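Local coordinates for protein ComZ (Thermus thermophilus, PDB 6QVI) that is a natural competence-associated pilin that probably serves as a DNA receptor at the pilus tip, at residues 306-311 against 377-382; 403-408 against 436-441. All coordinates share one frame; numbering follows the deposited sequence.

Contact 1 (306-311 against 377-382); sequences IQRIGN and EGIDAV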
# COMPACT_ATOMS: atom_id res chain seq x y z
N ILE A 306 13.99 19.82 12.91
CA ILE A 306 14.07 21.24 13.22
C ILE A 306 12.72 21.86 13.34
O ILE A 306 11.89 21.61 12.54
CB ILE A 306 14.75 21.96 12.08
CG1 ILE A 306 16.03 21.27 11.72
CG2 ILE A 306 15.07 23.38 12.46
CD1 ILE A 306 16.87 22.08 10.79
N GLN A 307 12.51 22.70 14.33
CA GLN A 307 11.23 23.34 14.48
C GLN A 307 11.38 24.80 14.27
O GLN A 307 12.43 25.34 14.39
CB GLN A 307 10.70 23.19 15.88
CG GLN A 307 10.86 21.83 16.49
CD GLN A 307 9.75 21.53 17.44
OE1 GLN A 307 8.97 20.64 17.20
NE2 GLN A 307 9.66 22.29 18.50
N ARG A 308 10.28 25.46 13.99
CA ARG A 308 10.33 26.87 13.78
C ARG A 308 9.10 27.57 14.17
O ARG A 308 8.14 27.58 13.48
CB ARG A 308 10.54 27.16 12.33
CG ARG A 308 10.25 28.59 12.04
CD ARG A 308 10.89 28.99 10.76
NE ARG A 308 9.99 29.82 10.01
CZ ARG A 308 10.30 31.03 9.61
NH1 ARG A 308 11.48 31.56 9.90
NH2 ARG A 308 9.43 31.76 8.93
N ILE A 309 9.20 28.23 15.30
CA ILE A 309 8.16 29.02 15.92
C ILE A 309 8.56 30.47 15.64
O ILE A 309 9.56 30.95 16.19
CB ILE A 309 8.05 28.72 17.41
CG1 ILE A 309 7.56 27.30 17.66
CG2 ILE A 309 7.17 29.73 18.10
CD1 ILE A 309 8.70 26.33 17.96
N GLY A 310 7.82 31.14 14.74
CA GLY A 310 8.08 32.50 14.27
C GLY A 310 9.41 32.69 13.58
O GLY A 310 9.61 32.21 12.46
N ASN A 311 10.32 33.42 14.18
CA ASN A 311 11.70 33.57 13.73
C ASN A 311 12.70 32.72 14.46
O ASN A 311 13.89 32.74 14.11
CB ASN A 311 12.10 35.07 13.67
CG ASN A 311 11.27 35.84 12.62
OD1 ASN A 311 10.74 35.25 11.66
ND2 ASN A 311 11.03 37.11 12.88
N GLU A 377 9.53 21.21 10.86
CA GLU A 377 8.23 21.69 11.21
C GLU A 377 8.15 23.19 11.14
O GLU A 377 9.00 23.85 11.65
CB GLU A 377 7.88 21.26 12.62
CG GLU A 377 8.08 19.78 12.87
CD GLU A 377 7.67 19.34 14.26
OE1 GLU A 377 6.56 19.62 14.70
OE2 GLU A 377 8.48 18.69 14.90
N GLY A 378 7.12 23.71 10.51
CA GLY A 378 6.92 25.13 10.38
C GLY A 378 7.84 25.70 9.35
O GLY A 378 8.23 26.83 9.41
N ILE A 379 8.11 24.91 8.35
CA ILE A 379 9.05 25.26 7.30
C ILE A 379 8.45 24.74 6.01
O ILE A 379 7.86 23.66 6.00
CB ILE A 379 10.43 24.61 7.54
CG1 ILE A 379 11.20 25.36 8.64
CG2 ILE A 379 11.23 24.53 6.24
CD1 ILE A 379 12.49 24.66 9.05
N ASP A 380 8.48 25.55 4.96
CA ASP A 380 8.14 25.04 3.65
C ASP A 380 9.41 24.60 2.94
O ASP A 380 10.53 24.99 3.30
CB ASP A 380 7.36 26.08 2.86
CG ASP A 380 5.92 26.25 3.37
OD1 ASP A 380 5.19 27.20 2.98
OD2 ASP A 380 5.52 25.39 4.19
N ALA A 381 9.25 23.77 1.92
CA ALA A 381 10.39 23.35 1.14
C ALA A 381 10.06 23.51 -0.32
O ALA A 381 8.95 23.17 -0.74
CB ALA A 381 10.78 21.89 1.46
N VAL A 382 11.01 24.04 -1.10
CA VAL A 382 10.88 24.06 -2.55
C VAL A 382 12.21 23.54 -3.08
O VAL A 382 13.28 23.91 -2.56
CB VAL A 382 10.57 25.48 -3.11
CG1 VAL A 382 9.47 26.21 -2.27
CG2 VAL A 382 11.81 26.27 -3.43
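Arg308, on segment 306-311, reaches across to the bend at Gly378, and its side chain passes along Gly378 O from CB to NE. Arg308 CB lies 3.7 Å from Gly378 O, and the same CB is 4.2 Å from Ile379 CG1. CG lies anti to the backbone N (chi1 165°), which carries the chain out over 377-382. The next two methylenes pass the same oxygen, Arg308 CG at 3.8 Å and Arg308 CD at 3.7 Å from Gly378 O. The chain then bends at chi3 and brings the guanidinium edge round, so that Gly378 O lies near its plane, 3.5 Å from Arg308 NE. Over the centre of one guanidinium face sits Gly310 O, 3.1 Å above the plane, so the backbone at Gly310 comes back over the arginine tip.

In the backbone, strands 304-309 and 374-377 run parallel, as successive coils do in the beta-solenoid domain of ComZ. Glu377 N donates to Ile306 O at 2.9 Å, nearly straight (168°) and almost along the carbonyl axis. Immediately afterwards segment 377-382 turns at Gly378, whose phi is positive; a beta carbon there would run into Arg308 O.

Gln307 and Glu377 lie side by side and point the same way, their amide and carboxylate planes 82° apart. Gln307 OE1 and Glu377 OE2 are both acceptors and stand 3.1 Å apart. Both are bound by Arg305, which probably accounts for their closeness: it forms a salt bridge to Glu377 OE2 through NE and a hydrogen bond to Gln307 OE1 through NH2. That positive charge is likely to offset the repulsion between the two oxygens and to keep Glu377 ionised.

Contact 2 (403-408 against 436-441); sequences VLKLGG and VAEGDI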
# COMPACT_ATOMS: atom_id res chain seq x y z
N VAL A 403 7.74 17.82 5.85
CA VAL A 403 7.48 19.22 6.13
C VAL A 403 6.13 19.25 6.83
O VAL A 403 5.10 18.93 6.23
CB VAL A 403 7.49 20.10 4.87
CG1 VAL A 403 8.91 20.36 4.37
CG2 VAL A 403 6.72 19.40 3.76
N LEU A 404 6.14 19.60 8.10
CA LEU A 404 4.95 19.62 8.93
C LEU A 404 4.56 21.04 9.29
O LEU A 404 5.39 21.96 9.31
CB LEU A 404 5.21 18.82 10.21
CG LEU A 404 5.78 17.40 10.04
CD1 LEU A 404 5.78 16.75 11.39
CD2 LEU A 404 4.99 16.57 9.00
N LYS A 405 3.28 21.24 9.59
CA LYS A 405 2.85 22.54 10.05
C LYS A 405 3.19 22.72 11.52
O LYS A 405 3.18 21.77 12.30
CB LYS A 405 1.35 22.75 9.84
CG LYS A 405 0.91 22.67 8.40
CD LYS A 405 -0.56 23.05 8.31
CE LYS A 405 -1.01 23.12 6.86
NZ LYS A 405 -2.44 23.51 6.78
N LEU A 406 3.48 23.95 11.89
CA LEU A 406 3.73 24.28 13.28
C LEU A 406 3.10 25.64 13.53
O LEU A 406 3.51 26.62 12.92
CB LEU A 406 5.23 24.29 13.58
CG LEU A 406 5.57 24.38 15.07
CD1 LEU A 406 4.63 23.48 15.95
CD2 LEU A 406 7.06 24.05 15.30
N GLY A 407 2.07 25.68 14.38
CA GLY A 407 1.30 26.89 14.57
C GLY A 407 0.64 27.40 13.30
O GLY A 407 0.55 28.62 13.08
N GLY A 408 0.18 26.48 12.45
CA GLY A 408 -0.46 26.82 11.20
C GLY A 408 0.48 27.25 10.09
O GLY A 408 0.04 27.37 8.95
N VAL A 436 6.43 13.49 3.09
CA VAL A 436 5.24 13.76 3.89
C VAL A 436 5.13 15.27 3.95
O VAL A 436 6.08 15.95 4.36
CB VAL A 436 5.32 13.13 5.29
CG1 VAL A 436 4.08 13.45 6.12
CG2 VAL A 436 5.49 11.62 5.16
N ALA A 437 3.99 15.80 3.51
CA ALA A 437 3.71 17.22 3.62
C ALA A 437 2.35 17.38 4.30
O ALA A 437 1.33 16.95 3.75
CB ALA A 437 3.70 17.89 2.24
N GLU A 438 2.34 18.03 5.47
CA GLU A 438 1.07 18.21 6.17
C GLU A 438 0.18 19.19 5.42
O GLU A 438 -1.05 19.14 5.58
CB GLU A 438 1.32 18.67 7.62
CG GLU A 438 0.08 19.11 8.38
CD GLU A 438 0.30 19.30 9.91
OE1 GLU A 438 -0.72 19.41 10.65
OE2 GLU A 438 1.47 19.35 10.37
N GLY A 439 0.77 20.04 4.60
CA GLY A 439 0.00 21.01 3.85
C GLY A 439 -0.20 20.51 2.44
O GLY A 439 -0.69 19.39 2.24
N ASP A 440 0.16 21.34 1.46
CA ASP A 440 -0.04 21.05 0.05
C ASP A 440 1.26 20.63 -0.64
O ASP A 440 2.36 20.97 -0.20
CB ASP A 440 -0.61 22.27 -0.66
CG ASP A 440 -2.01 22.62 -0.19
OD1 ASP A 440 -2.56 21.92 0.69
OD2 ASP A 440 -2.55 23.63 -0.70
N ILE A 441 1.10 19.94 -1.77
CA ILE A 441 2.21 19.58 -2.65
C ILE A 441 1.90 20.06 -4.05
O ILE A 441 0.85 19.73 -4.61
CB ILE A 441 2.51 18.07 -2.69
CG1 ILE A 441 3.06 17.60 -1.36
CG2 ILE A 441 3.51 17.76 -3.83
CD1 ILE A 441 3.68 16.30 -1.49
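Strands 398-406 and 432-437 run parallel here, with Val403 gripped from two positions of its partner: Val403 N donates to Val436 O at 2.9 Å, and Glu438 N donates to Val403 O at 3.0 Å, both bonds lying close to the carbonyl axes. On one face of the pair Val403 CG2 meets Ala437 CB at 3.7 Å. On the other, Leu404 CD2 touches Val436 CG1 more loosely, at 4.3 Å, with Leu279 and Leu508 lying against these residues.

Two residues after Val403, Lys405 N again faces segment 436-441, but that segment leaves its extended course at Glu438, and the glutamate side chain takes over. Its CG is anti to the backbone N (chi1 170°) and the rest runs out extended, placing Glu438 OE2 2.7 Å from Lys405 N. This bond is bent (146° at the hydrogen) and reaches the oxygen from 47° out of the carboxylate plane. Arg295 NH1 makes a salt bridge to the same OE2, so one oxygen serves a main-chain donor and a charge, which probably stabilises the ionised form. The lysine side chain crosses the glutamate at about a right angle, aliphatic against aliphatic, with Lys405 CG 3.7 Å from Glu438 CG. Further along, Lys405 CE rests 3.8 Å from Gly439 CA. The charged ends remain apart, Lys405 NZ being 5.9 Å from Glu438 OE1.

An alanine in place of Glu438 would lose the carboxylate, and so would probably leave Lys405 N and Arg295 without this shared acceptor and weaken the hold between Lys405 and segment 436-441. Parallel strands stacked coil on coil, with the chain turning a corner where the pairing stops, are characteristic of a beta-solenoid.

Contact 1 closes before contact 2 opens along the chain, yet their centres lie only about 9 Å apart, on the same side of the chain's centre. Strands 304-309, 374-377, 398-406 and 432-437 pair in that order, each parallel to the next, so the two contacts are the outer steps of a run of three. The middle step joins them through Gly378 N, 2.7 Å from Leu404 O, a probable hydrogen bond; Leu406 CD2 also reaches to 3.7 Å from Arg308 N on the first strand. Segments distant in sequence thereby become neighbouring coils of the beta-solenoid, a domain inserted in sequence between strands 120-130 and 517-529, which pair in what is probably the pseudopilin-like domain.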